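Local coordinates for fibronectin type III domain-containing protein (Simiduia agarivorans, PDB 6P2K), which probably hydrolyses xyloglucan-type beta-glucans as a family 74 glycoside hydrolase, its catalytic module being built from two seven-bladed beta-propellers, at residues F156-V169 with T178-S190. Residues are numbered along the deposited sequence; the frame is centred on the assembly and turned at random.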
ATOM      1  N   PHE B 156     -36.591  40.611 -51.660  1.00 70.07           N
ATOM      2  CA  PHE B 156     -36.164  41.896 -51.128  1.00 71.20           C
ATOM      3  C   PHE B 156     -34.754  42.288 -51.552  1.00 72.16           C
ATOM      4  O   PHE B 156     -34.293  43.374 -51.180  1.00 79.08           O
ATOM      5  CB  PHE B 156     -36.278  41.921 -49.593  1.00 69.11           C
ATOM      6  CG  PHE B 156     -35.480  40.856 -48.888  1.00 64.77           C
ATOM      7  CD1 PHE B 156     -34.161  41.080 -48.525  1.00 63.43           C
ATOM      8  CD2 PHE B 156     -36.061  39.643 -48.558  1.00 61.84           C
ATOM      9  CE1 PHE B 156     -33.431  40.107 -47.866  1.00 66.98           C
ATOM     10  CE2 PHE B 156     -35.338  38.666 -47.899  1.00 65.38           C
ATOM     11  CZ  PHE B 156     -34.021  38.899 -47.552  1.00 65.15           C
ATOM     12  N   ASP B 157     -34.060  41.450 -52.319  1.00 71.90           N
ATOM     13  CA  ASP B 157     -32.781  41.824 -52.908  1.00 73.47           C
ATOM     14  C   ASP B 157     -32.583  41.011 -54.177  1.00 81.93           C
ATOM     15  O   ASP B 157     -32.750  39.788 -54.163  1.00 81.17           O
ATOM     16  CB  ASP B 157     -31.620  41.599 -51.932  1.00 70.55           C
ATOM     17  CG  ASP B 157     -30.274  41.950 -52.539  1.00 72.28           C
ATOM     18  OD1 ASP B 157     -29.654  41.068 -53.171  1.00 72.00           O
ATOM     19  OD2 ASP B 157     -29.840  43.114 -52.394  1.00 82.34           O
ATOM     20  N   SER B 158     -32.230  41.694 -55.268  1.00 84.65           N
ATOM     21  CA  SER B 158     -32.171  41.072 -56.584  1.00 85.92           C
ATOM     22  C   SER B 158     -30.824  40.441 -56.899  1.00 86.66           C
ATOM     23  O   SER B 158     -30.729  39.658 -57.851  1.00 88.18           O
ATOM     24  CB  SER B 158     -32.496  42.104 -57.669  1.00 90.22           C
ATOM     25  OG  SER B 158     -33.483  43.017 -57.223  1.00 92.17           O
ATOM     26  N   ASN B 159     -29.787  40.758 -56.131  1.00 85.97           N
ATOM     27  CA  ASN B 159     -28.448  40.301 -56.467  1.00 87.76           C
ATOM     28  C   ASN B 159     -28.281  38.822 -56.133  1.00 84.86           C
ATOM     29  O   ASN B 159     -28.521  38.398 -54.998  1.00 81.10           O
ATOM     30  CB  ASN B 159     -27.410  41.132 -55.721  1.00 78.15           C
ATOM     31  CG  ASN B 159     -26.045  41.046 -56.353  1.00 83.17           C
ATOM     32  OD1 ASN B 159     -25.798  40.191 -57.203  1.00 84.73           O
ATOM     33  ND2 ASN B 159     -25.144  41.928 -55.941  1.00 83.84           N
ATOM     34  N   SER B 160     -27.869  38.039 -57.128  1.00 86.47           N
ATOM     35  CA  SER B 160     -27.532  36.635 -56.930  1.00 85.66           C
ATOM     36  C   SER B 160     -26.049  36.422 -56.661  1.00 85.51           C
ATOM     37  O   SER B 160     -25.632  35.285 -56.420  1.00 85.66           O
ATOM     38  CB  SER B 160     -27.964  35.806 -58.146  1.00 89.58           C
ATOM     39  OG  SER B 160     -27.386  36.302 -59.341  1.00 93.21           O
ATOM     40  N   SER B 161     -25.242  37.479 -56.698  1.00 85.17           N
ATOM     41  CA  SER B 161     -23.833  37.376 -56.346  1.00 84.17           C
ATOM     42  C   SER B 161     -23.607  37.278 -54.844  1.00 77.44           C
ATOM     43  O   SER B 161     -22.478  37.009 -54.417  1.00 75.87           O
ATOM     44  CB  SER B 161     -23.075  38.592 -56.897  1.00 88.33           C
ATOM     45  OG  SER B 161     -23.415  39.786 -56.199  1.00 90.57           O
ATOM     46  N   THR B 162     -24.648  37.497 -54.044  1.00 73.83           N
ATOM     47  CA  THR B 162     -24.519  37.820 -52.629  1.00 70.53           C
ATOM     48  C   THR B 162     -25.212  36.799 -51.736  1.00 65.10           C
ATOM     49  O   THR B 162     -26.193  36.161 -52.128  1.00 65.00           O
ATOM     50  CB  THR B 162     -25.105  39.195 -52.340  1.00 73.53           C
ATOM     51  OG1 THR B 162     -26.452  39.228 -52.824  1.00 78.01           O
ATOM     52  CG2 THR B 162     -24.275  40.292 -53.008  1.00 76.96           C
ATOM     53  N   ASP B 163     -24.711  36.692 -50.504  1.00 63.88           N
ATOM     54  CA  ASP B 163     -25.219  35.713 -49.548  1.00 58.78           C
ATOM     55  C   ASP B 163     -26.583  36.141 -49.020  1.00 55.27           C
ATOM     56  O   ASP B 163     -26.754  37.273 -48.554  1.00 55.90           O
ATOM     57  CB  ASP B 163     -24.221  35.540 -48.404  1.00 59.18           C
ATOM     58  CG  ASP B 163     -24.621  34.449 -47.430  1.00 57.01           C
ATOM     59  OD1 ASP B 163     -25.666  34.590 -46.763  1.00 54.80           O
ATOM     60  OD2 ASP B 163     -23.891  33.438 -47.344  1.00 55.28           O
ATOM     61  N   ARG B 164     -27.544  35.216 -49.066  1.00 56.64           N
ATOM     62  CA  ARG B 164     -28.949  35.506 -48.808  1.00 57.33           C
ATOM     63  C   ARG B 164     -29.435  34.965 -47.471  1.00 54.87           C
ATOM     64  O   ARG B 164     -30.638  35.008 -47.201  1.00 50.37           O
ATOM     65  CB  ARG B 164     -29.806  34.937 -49.939  1.00 58.73           C
ATOM     66  CG  ARG B 164     -29.905  33.427 -49.887  1.00 53.35           C
ATOM     67  CD  ARG B 164     -30.115  32.796 -51.249  1.00 55.31           C
ATOM     68  NE  ARG B 164     -29.765  31.378 -51.222  1.00 57.28           N
ATOM     69  CZ  ARG B 164     -30.563  30.419 -50.758  1.00 55.87           C
ATOM     70  NH1 ARG B 164     -31.763  30.726 -50.283  1.00 56.48           N
ATOM     71  NH2 ARG B 164     -30.162  29.154 -50.765  1.00 54.58           N
ATOM     72  N   ASN B 165     -28.531  34.465 -46.629  1.00 52.41           N
ATOM     73  CA  ASN B 165     -28.916  33.856 -45.361  1.00 47.98           C
ATOM     74  C   ASN B 165     -29.659  34.855 -44.483  1.00 48.57           C
ATOM     75  O   ASN B 165     -29.141  35.934 -44.181  1.00 52.45           O
ATOM     76  CB  ASN B 165     -27.669  33.336 -44.645  1.00 47.27           C
ATOM     77  CG  ASN B 165     -27.991  32.387 -43.508  1.00 46.17           C
ATOM     78  OD1 ASN B 165     -29.150  32.061 -43.261  1.00 40.17           O
ATOM     79  ND2 ASN B 165     -26.956  31.935 -42.809  1.00 44.43           N
ATOM     80  N   VAL B 166     -30.879  34.502 -44.083  1.00 46.15           N
ATOM     81  CA  VAL B 166     -31.672  35.305 -43.159  1.00 47.02           C
ATOM     82  C   VAL B 166     -31.565  34.685 -41.775  1.00 46.44           C
ATOM     83  O   VAL B 166     -31.730  33.468 -41.614  1.00 45.07           O
ATOM     84  CB  VAL B 166     -33.141  35.400 -43.606  1.00 49.53           C
ATOM     85  CG1 VAL B 166     -33.957  36.163 -42.572  1.00 50.19           C
ATOM     86  CG2 VAL B 166     -33.237  36.070 -44.966  1.00 48.59           C
ATOM     87  N   TYR B 167     -31.288  35.516 -40.772  1.00 45.44           N
ATOM     88  CA  TYR B 167     -31.064  35.037 -39.416  1.00 41.55           C
ATOM     89  C   TYR B 167     -32.272  35.214 -38.504  1.00 40.56           C
ATOM     90  O   TYR B 167     -32.563  34.321 -37.702  1.00 39.28           O
ATOM     91  CB  TYR B 167     -29.847  35.740 -38.808  1.00 40.11           C
ATOM     92  CG  TYR B 167     -28.554  35.381 -39.505  1.00 42.21           C
ATOM     93  CD1 TYR B 167     -27.984  34.124 -39.350  1.00 40.96           C
ATOM     94  CD2 TYR B 167     -27.908  36.296 -40.329  1.00 44.92           C
ATOM     95  CE1 TYR B 167     -26.804  33.790 -39.989  1.00 42.24           C
ATOM     96  CE2 TYR B 167     -26.725  35.971 -40.972  1.00 43.39           C
ATOM     97  CZ  TYR B 167     -26.179  34.718 -40.800  1.00 41.79           C
ATOM     98  OH  TYR B 167     -25.005  34.387 -41.437  1.00 43.88           O
ATOM     99  N   SER B 168     -32.993  36.331 -38.600  1.00 41.51           N
ATOM    100  CA  SER B 168     -34.159  36.520 -37.750  1.00 44.77           C
ATOM    101  C   SER B 168     -35.208  37.362 -38.464  1.00 46.67           C
ATOM    102  O   SER B 168     -34.913  38.117 -39.394  1.00 48.06           O
ATOM    103  CB  SER B 168     -33.783  37.157 -36.403  1.00 45.75           C
ATOM    104  OG  SER B 168     -32.726  38.087 -36.546  1.00 47.47           O
ATOM    105  N   VAL B 169     -36.450  37.203 -38.007  1.00 45.51           N
ATOM    106  CA  VAL B 169     -37.616  37.920 -38.513  1.00 49.18           C
ATOM    107  C   VAL B 169     -38.480  38.260 -37.307  1.00 51.34           C
ATOM    108  O   VAL B 169     -38.951  37.356 -36.609  1.00 49.99           O
ATOM    109  CB  VAL B 169     -38.420  37.083 -39.527  1.00 47.92           C
ATOM    110  CG1 VAL B 169     -39.755  37.746 -39.827  1.00 48.76           C
ATOM    111  CG2 VAL B 169     -37.622  36.866 -40.806  1.00 48.53           C
ATOM    112  N   THR B 178     -45.823  45.992 -39.013  1.00 68.69           N
ATOM    113  CA  THR B 178     -44.415  46.358 -39.046  1.00 67.69           C
ATOM    114  C   THR B 178     -43.587  45.119 -38.714  1.00 65.16           C
ATOM    115  O   THR B 178     -43.909  44.398 -37.770  1.00 65.32           O
ATOM    116  CB  THR B 178     -44.121  47.471 -38.041  1.00 73.19           C
ATOM    117  OG1 THR B 178     -44.991  48.576 -38.299  1.00 77.63           O
ATOM    118  CG2 THR B 178     -42.656  47.907 -38.140  1.00 67.85           C
ATOM    119  N   VAL B 179     -42.537  44.863 -39.493  1.00 62.77           N
ATOM    120  CA  VAL B 179     -41.679  43.700 -39.254  1.00 61.17           C
ATOM    121  C   VAL B 179     -40.341  43.912 -39.960  1.00 59.30           C
ATOM    122  O   VAL B 179     -40.285  44.454 -41.068  1.00 61.72           O
ATOM    123  CB  VAL B 179     -42.375  42.398 -39.722  1.00 58.54           C
ATOM    124  CG1 VAL B 179     -42.968  42.564 -41.122  1.00 61.89           C
ATOM    125  CG2 VAL B 179     -41.427  41.212 -39.663  1.00 54.64           C
ATOM    126  N   TYR B 180     -39.261  43.484 -39.299  1.00 56.36           N
ATOM    127  CA  TYR B 180     -37.903  43.543 -39.821  1.00 60.67           C
ATOM    128  C   TYR B 180     -37.330  42.142 -39.997  1.00 57.83           C
ATOM    129  O   TYR B 180     -37.736  41.189 -39.326  1.00 50.85           O
ATOM    130  CB  TYR B 180     -36.957  44.319 -38.894  1.00 59.93           C
ATOM    131  CG  TYR B 180     -37.370  45.727 -38.556  1.00 63.00           C
ATOM    132  CD1 TYR B 180     -38.443  45.973 -37.712  1.00 62.95           C
ATOM    133  CD2 TYR B 180     -36.664  46.812 -39.056  1.00 65.64           C
ATOM    134  CE1 TYR B 180     -38.814  47.256 -37.393  1.00 66.03           C
ATOM    135  CE2 TYR B 180     -37.026  48.103 -38.741  1.00 69.05           C
ATOM    136  CZ  TYR B 180     -38.103  48.319 -37.909  1.00 67.99           C
ATOM    137  OH  TYR B 180     -38.469  49.604 -37.591  1.00 67.42           O
ATOM    138  N   LEU B 181     -36.351  42.032 -40.892  1.00 57.59           N
ATOM    139  CA  LEU B 181     -35.542  40.830 -41.012  1.00 51.01           C
ATOM    140  C   LEU B 181     -34.068  41.202 -40.956  1.00 53.16           C
ATOM    141  O   LEU B 181     -33.660  42.277 -41.406  1.00 55.25           O
ATOM    142  CB  LEU B 181     -35.841  40.050 -42.308  1.00 54.19           C
ATOM    143  CG  LEU B 181     -35.456  40.614 -43.679  1.00 56.65           C
ATOM    144  CD1 LEU B 181     -34.025  40.261 -44.084  1.00 56.06           C
ATOM    145  CD2 LEU B 181     -36.440  40.097 -44.708  1.00 56.03           C
ATOM    146  N   GLY B 182     -33.275  40.297 -40.392  1.00 49.99           N
ATOM    147  CA  GLY B 182     -31.841  40.476 -40.314  1.00 48.87           C
ATOM    148  C   GLY B 182     -31.110  39.443 -41.143  1.00 49.19           C
ATOM    149  O   GLY B 182     -31.290  38.240 -40.945  1.00 48.70           O
ATOM    150  N   SER B 183     -30.280  39.897 -42.077  1.00 48.71           N
ATOM    151  CA  SER B 183     -29.713  38.998 -43.070  1.00 51.66           C
ATOM    152  C   SER B 183     -28.272  39.391 -43.355  1.00 49.59           C
ATOM    153  O   SER B 183     -27.796  40.449 -42.941  1.00 50.49           O
ATOM    154  CB  SER B 183     -30.538  39.013 -44.363  1.00 52.19           C
ATOM    155  OG  SER B 183     -29.842  38.372 -45.414  1.00 52.92           O
ATOM    156  N   ASN B 184     -27.570  38.508 -44.067  1.00 49.40           N
ATOM    157  CA  ASN B 184     -26.298  38.901 -44.653  1.00 50.97           C
ATOM    158  C   ASN B 184     -26.489  39.951 -45.741  1.00 60.41           C
ATOM    159  O   ASN B 184     -25.522  40.611 -46.131  1.00 63.89           O
ATOM    160  CB  ASN B 184     -25.563  37.681 -45.215  1.00 52.89           C
ATOM    161  CG  ASN B 184     -24.976  36.797 -44.124  1.00 53.90           C
ATOM    162  OD1 ASN B 184     -24.506  37.283 -43.093  1.00 54.90           O
ATOM    163  ND2 ASN B 184     -25.006  35.487 -44.348  1.00 50.66           N
ATOM    164  N   LYS B 185     -27.712  40.107 -46.249  1.00 59.64           N
ATOM    165  CA  LYS B 185     -28.010  41.229 -47.131  1.00 63.71           C
ATOM    166  C   LYS B 185     -27.918  42.549 -46.378  1.00 65.61           C
ATOM    167  O   LYS B 185     -27.452  43.557 -46.924  1.00 72.22           O
ATOM    168  CB  LYS B 185     -29.406  41.064 -47.732  1.00 65.29           C
ATOM    169  CG  LYS B 185     -29.619  39.774 -48.505  1.00 64.67           C
ATOM    170  CD  LYS B 185     -28.593  39.641 -49.616  1.00 66.65           C
ATOM    171  CE  LYS B 185     -28.951  38.519 -50.573  1.00 65.57           C
ATOM    172  NZ  LYS B 185     -29.534  39.024 -51.840  1.00 68.36           N
ATOM    173  N   GLY B 186     -28.341  42.549 -45.126  1.00 58.89           N
ATOM    174  CA  GLY B 186     -28.502  43.731 -44.315  1.00 58.63           C
ATOM    175  C   GLY B 186     -29.829  43.658 -43.588  1.00 57.55           C
ATOM    176  O   GLY B 186     -30.543  42.656 -43.664  1.00 59.35           O
ATOM    177  N   VAL B 187     -30.165  44.726 -42.872  1.00 58.45           N
ATOM    178  CA  VAL B 187     -31.432  44.798 -42.157  1.00 60.48           C
ATOM    179  C   VAL B 187     -32.466  45.438 -43.071  1.00 65.47           C
ATOM    180  O   VAL B 187     -32.262  46.549 -43.571  1.00 71.03           O
ATOM    181  CB  VAL B 187     -31.287  45.584 -40.847  1.00 57.27           C
ATOM    182  CG1 VAL B 187     -32.653  45.877 -40.260  1.00 57.63           C
ATOM    183  CG2 VAL B 187     -30.447  44.798 -39.866  1.00 53.88           C
ATOM    184  N   TYR B 188     -33.565  44.729 -43.300  1.00 62.61           N
ATOM    185  CA  TYR B 188     -34.651  45.198 -44.144  1.00 67.01           C
ATOM    186  C   TYR B 188     -35.908  45.363 -43.305  1.00 68.70           C
ATOM    187  O   TYR B 188     -36.123  44.638 -42.329  1.00 68.06           O
ATOM    188  CB  TYR B 188     -34.907  44.231 -45.309  1.00 63.90           C
ATOM    189  CG  TYR B 188     -33.800  44.232 -46.339  1.00 68.22           C
ATOM    190  CD1 TYR B 188     -32.579  43.628 -46.073  1.00 62.92           C
ATOM    191  CD2 TYR B 188     -33.971  44.847 -47.575  1.00 70.68           C
ATOM    192  CE1 TYR B 188     -31.562  43.634 -47.003  1.00 64.28           C
ATOM    193  CE2 TYR B 188     -32.957  44.854 -48.516  1.00 70.26           C
ATOM    194  CZ  TYR B 188     -31.754  44.247 -48.223  1.00 70.74           C
ATOM    195  OH  TYR B 188     -30.736  44.247 -49.151  1.00 72.96           O
ATOM    196  N   LYS B 189     -36.733  46.333 -43.682  1.00 71.25           N
ATOM    197  CA  LYS B 189     -37.956  46.626 -42.952  1.00 70.45           C
ATOM    198  C   LYS B 189     -39.138  46.657 -43.902  1.00 72.93           C
ATOM    199  O   LYS B 189     -39.040  47.170 -45.020  1.00 72.76           O
ATOM    200  CB  LYS B 189     -37.868  47.963 -42.209  1.00 71.07           C
ATOM    201  CG  LYS B 189     -39.153  48.317 -41.468  1.00 71.22           C
ATOM    202  CD  LYS B 189     -39.226  49.791 -41.116  1.00 72.69           C
ATOM    203  CE  LYS B 189     -40.276  50.034 -40.042  1.00 72.76           C
ATOM    204  NZ  LYS B 189     -40.159  51.387 -39.431  1.00 76.45           N
ATOM    205  N   SER B 190     -40.257  46.110 -43.440  1.00 70.76           N
ATOM    206  CA  SER B 190     -41.516  46.170 -44.160  1.00 72.47           C
ATOM    207  C   SER B 190     -42.578  46.773 -43.255  1.00 73.11           C
ATOM    208  O   SER B 190     -42.702  46.381 -42.089  1.00 69.91           O
ATOM    209  CB  SER B 190     -41.954  44.783 -44.633  1.00 69.58           C
ATOM    210  OG  SER B 190     -43.367  44.676 -44.646  1.00 70.88           O
TER
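F156 turns its ring edge onto the face of Y188, setting CD1 3.9 Å from Y188 CG and over the centre of the tyrosine ring. The planes of this edge-to-face pair stand at 56°. One face of F156 takes the methyl L181 CD2 in a CH-pi contact, 3.7 Å from F156 CE2. With its CG between the backbone N and the carbonyl carbon (chi1 58°), F156 swings in from the corner the chain turns after the strand before it and packs against L181, K185 and Y188 of the hairpin. Were Y188 an alanine, the edge of F156 would probably lose the aromatic face it rests on. Y167 is met differently: N184 OD1 lies in its ring plane at the edge, while N184 ND2 donates to Y167 OH at 3.1 Å. The same ND2 reaches D163 OD1 at 2.7 Å from above the carboxylate plane; N165 N, closing an Asx turn, approaches that oxygen from the opposite face. K212 adds a bond to both Y167 OH and N184 OD1. N165 O accepts twice, from N184 N at 3.0 Å and from S183 OG at 2.8 Å. Beyond it, Y167 and S168 both face G182 in a classic beta bulge, with G182 N bonded to S168 O, before V169 pairs antiparallel with L181. The strands are the first two of a four-stranded antiparallel sheet, one propeller blade. The K185 chain kinks at its second torsion (chi2 -57°), which carries CD past D163 O toward a salt bridge, NZ to D157 OD1, modelled at a doubtfully short 2.4 Å. NZ also bonds weakly to N159 O and donates a hydrogen bond to G137 O, so this buried ammonium probably ties the 157-163 loop to the hairpin turn.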